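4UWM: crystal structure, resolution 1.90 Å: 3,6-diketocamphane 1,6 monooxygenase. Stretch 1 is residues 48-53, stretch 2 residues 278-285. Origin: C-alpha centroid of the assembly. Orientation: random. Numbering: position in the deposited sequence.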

# COMPACT_ATOMS: atom_id res chain seq x y z
N SER A 48 3.09 -14.52 7.40
CA SER A 48 3.96 -15.68 7.77
C SER A 48 3.85 -16.92 6.88
O SER A 48 4.58 -17.90 7.13
CB SER A 48 3.68 -16.09 9.23
OG SER A 48 2.34 -16.54 9.35
N GLN A 49 2.98 -16.89 5.87
CA GLN A 49 2.66 -18.09 5.05
C GLN A 49 3.39 -18.15 3.71
O GLN A 49 3.77 -17.12 3.17
CB GLN A 49 1.15 -18.17 4.80
CG GLN A 49 0.34 -18.46 6.07
CD GLN A 49 0.59 -19.87 6.59
OE1 GLN A 49 1.26 -20.05 7.59
NE2 GLN A 49 0.06 -20.87 5.88
N ILE A 50 3.52 -19.34 3.14
CA ILE A 50 4.23 -19.52 1.86
C ILE A 50 3.31 -19.43 0.65
O ILE A 50 3.57 -18.64 -0.25
CB ILE A 50 5.03 -20.85 1.80
CG1 ILE A 50 6.08 -20.91 2.92
CG2 ILE A 50 5.69 -21.05 0.42
CD1 ILE A 50 7.22 -19.94 2.76
N TRP A 51 2.28 -20.28 0.61
CA TRP A 51 1.33 -20.27 -0.48
C TRP A 51 0.52 -18.98 -0.49
O TRP A 51 0.27 -18.40 -1.56
CB TRP A 51 0.36 -21.46 -0.40
CG TRP A 51 0.93 -22.83 -0.75
CD1 TRP A 51 1.63 -23.65 0.07
CD2 TRP A 51 0.77 -23.53 -2.00
NE1 TRP A 51 1.92 -24.84 -0.58
CE2 TRP A 51 1.41 -24.79 -1.85
CE3 TRP A 51 0.15 -23.24 -3.21
CZ2 TRP A 51 1.47 -25.73 -2.89
CZ3 TRP A 51 0.20 -24.19 -4.26
CH2 TRP A 51 0.86 -25.41 -4.08
N GLU A 52 0.10 -18.53 0.70
CA GLU A 52 -0.71 -17.32 0.82
C GLU A 52 0.27 -16.18 1.09
O GLU A 52 0.55 -15.85 2.23
CB GLU A 52 -1.74 -17.47 1.94
CG GLU A 52 -2.57 -18.77 1.87
CD GLU A 52 -1.97 -19.96 2.62
OE1 GLU A 52 -0.77 -19.95 2.94
OE2 GLU A 52 -2.72 -20.94 2.86
N ASN A 53 0.81 -15.62 0.02
CA ASN A 53 2.04 -14.83 0.14
C ASN A 53 1.86 -13.33 -0.14
O ASN A 53 2.76 -12.69 -0.68
CB ASN A 53 3.15 -15.44 -0.76
CG ASN A 53 2.79 -15.43 -2.23
OD1 ASN A 53 1.65 -15.15 -2.58
ND2 ASN A 53 3.77 -15.69 -3.10
N GLY A 278 -5.69 -29.28 -8.59
CA GLY A 278 -5.36 -30.58 -8.04
C GLY A 278 -4.00 -30.62 -7.39
O GLY A 278 -3.83 -31.27 -6.36
N TYR A 279 -3.03 -29.90 -7.97
CA TYR A 279 -1.68 -29.82 -7.40
C TYR A 279 -1.67 -29.19 -5.99
O TYR A 279 -1.04 -29.72 -5.06
CB TYR A 279 -0.72 -29.04 -8.34
CG TYR A 279 0.67 -28.96 -7.78
CD1 TYR A 279 1.55 -30.05 -7.84
CD2 TYR A 279 1.12 -27.80 -7.13
CE1 TYR A 279 2.82 -29.98 -7.29
CE2 TYR A 279 2.38 -27.73 -6.58
CZ TYR A 279 3.23 -28.82 -6.67
OH TYR A 279 4.49 -28.75 -6.13
N CYS A 280 -2.35 -28.05 -5.85
CA CYS A 280 -2.39 -27.33 -4.57
C CYS A 280 -3.08 -28.19 -3.51
O CYS A 280 -2.54 -28.40 -2.42
CB CYS A 280 -3.15 -26.01 -4.74
SG CYS A 280 -3.28 -25.06 -3.21
N PHE A 281 -4.25 -28.73 -3.86
CA PHE A 281 -4.99 -29.61 -2.94
C PHE A 281 -4.21 -30.83 -2.52
O PHE A 281 -4.14 -31.12 -1.33
CB PHE A 281 -6.34 -30.00 -3.52
CG PHE A 281 -7.42 -29.00 -3.20
CD1 PHE A 281 -8.15 -29.11 -2.03
CD2 PHE A 281 -7.69 -27.94 -4.06
CE1 PHE A 281 -9.14 -28.20 -1.72
CE2 PHE A 281 -8.68 -27.02 -3.76
CZ PHE A 281 -9.41 -27.15 -2.58
N GLU A 282 -3.61 -31.54 -3.47
CA GLU A 282 -2.81 -32.73 -3.17
C GLU A 282 -1.59 -32.44 -2.32
O GLU A 282 -1.30 -33.18 -1.38
CB GLU A 282 -2.33 -33.38 -4.47
CG GLU A 282 -2.00 -34.85 -4.37
CD GLU A 282 -3.23 -35.70 -4.55
OE1 GLU A 282 -3.97 -35.87 -3.56
OE2 GLU A 282 -3.48 -36.15 -5.69
N ARG A 283 -0.86 -31.38 -2.65
CA ARG A 283 0.39 -31.10 -1.95
C ARG A 283 0.21 -30.38 -0.63
O ARG A 283 0.99 -30.59 0.31
CB ARG A 283 1.35 -30.30 -2.84
CG ARG A 283 2.68 -30.05 -2.15
CD ARG A 283 3.65 -29.24 -3.01
NE ARG A 283 4.77 -28.78 -2.20
CZ ARG A 283 5.73 -27.96 -2.64
NH1 ARG A 283 5.70 -27.51 -3.89
NH2 ARG A 283 6.70 -27.61 -1.82
N TYR A 284 -0.80 -29.51 -0.56
CA TYR A 284 -0.88 -28.53 0.52
C TYR A 284 -2.17 -28.64 1.32
O TYR A 284 -2.12 -28.90 2.52
CB TYR A 284 -0.72 -27.09 -0.07
CG TYR A 284 -0.86 -25.97 0.96
CD1 TYR A 284 -0.09 -25.96 2.12
CD2 TYR A 284 -1.73 -24.90 0.74
CE1 TYR A 284 -0.20 -24.94 3.05
CE2 TYR A 284 -1.86 -23.88 1.68
CZ TYR A 284 -1.09 -23.90 2.82
OH TYR A 284 -1.19 -22.90 3.76
N LEU A 285 -3.31 -28.46 0.67
CA LEU A 285 -4.57 -28.31 1.39
C LEU A 285 -5.13 -29.59 2.02
O LEU A 285 -5.57 -29.57 3.18
CB LEU A 285 -5.65 -27.66 0.51
CG LEU A 285 -5.40 -26.20 0.10
CD1 LEU A 285 -6.44 -25.75 -0.91
CD2 LEU A 285 -5.40 -25.29 1.33

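Packing of an irregular segment, residues 48-53, against one helix of 3,6-diketocamphane 1,6 monooxygenase, residues 278-285. The two stretches belong to the same chain, and touching residues lie at least 228 positions apart in sequence, so the contact is a tertiary one. Stretch 1 has no regular helix or strand; stretch 2 is helical throughout and continues beyond both ends. The backbones stay well apart, with the nearest alpha carbons, CA of W51 and CA of Y284, separated by 8.6 Å. Side chains fill that gap, and together the two stretches bury 327 Å².

S48 lies out of reach of the helix. Q49 directs its CA-to-CB bond toward it, and its amide lies at the polar end of the contact: NE2 of Q49 donates a hydrogen bond of 3.2 Å to OE1 of E52, within the same stretch, while the same NE2 lies 3.2 Å from OH of Y284. I50 also starts toward the helix, but the end of its side chain leads away and makes no contact.

W51 is the centre of the interface, with 144 Å² covered by the helix. Its chi1 of -73° (m) sends the indole among the side chains of Y279, C280, R283 and Y284. The five-membered ring forms an offset stack with the phenol ring of Y284, centroids 3.9 Å apart and planes inclined by only 13°; NE1 of W51 comes within 3.4 Å of CG of Y284. This nearly parallel overlap brings two flat, polarisable surfaces into close contact, while the indole N-H is satisfied by a hydrogen bond elsewhere in the structure. Over the same face, SG of C280 sits 4.1 Å from the centroid of the W51 six-membered ring, 28° off the ring normal, a sulfur-aromatic contact that sets the polarisable sulfur against the pi cloud. Around the edge of the indole, CE2 of Y279 approaches CH2 of W51 at 3.7 Å, and CD of R283 lies 4.1 Å from CZ2 of W51. The latter two helix residues are themselves tied together: NH1 of R283 donates to OH of Y279 at 2.8 Å, and the extended side chain passes the tryptophan with its CD methylene as the nearest atom.

E52 leaves the backbone sideways, yet its carboxylate comes nearer to the helix and accepts a short hydrogen bond, 2.6 Å from OH of Y284 to OE2 of E52. Y284 thus uses its ring face for W51 and its hydroxyl for E52, combining stacking with a polar anchor. N53 is again out of reach.

Helical backbone bonds support this arrangement, including 2.8 Å from N of Y284 to O of C280. At 281-285 the helix widens into a pi-type turn, where N of L285 also reaches O of C280, at 3.2 Å.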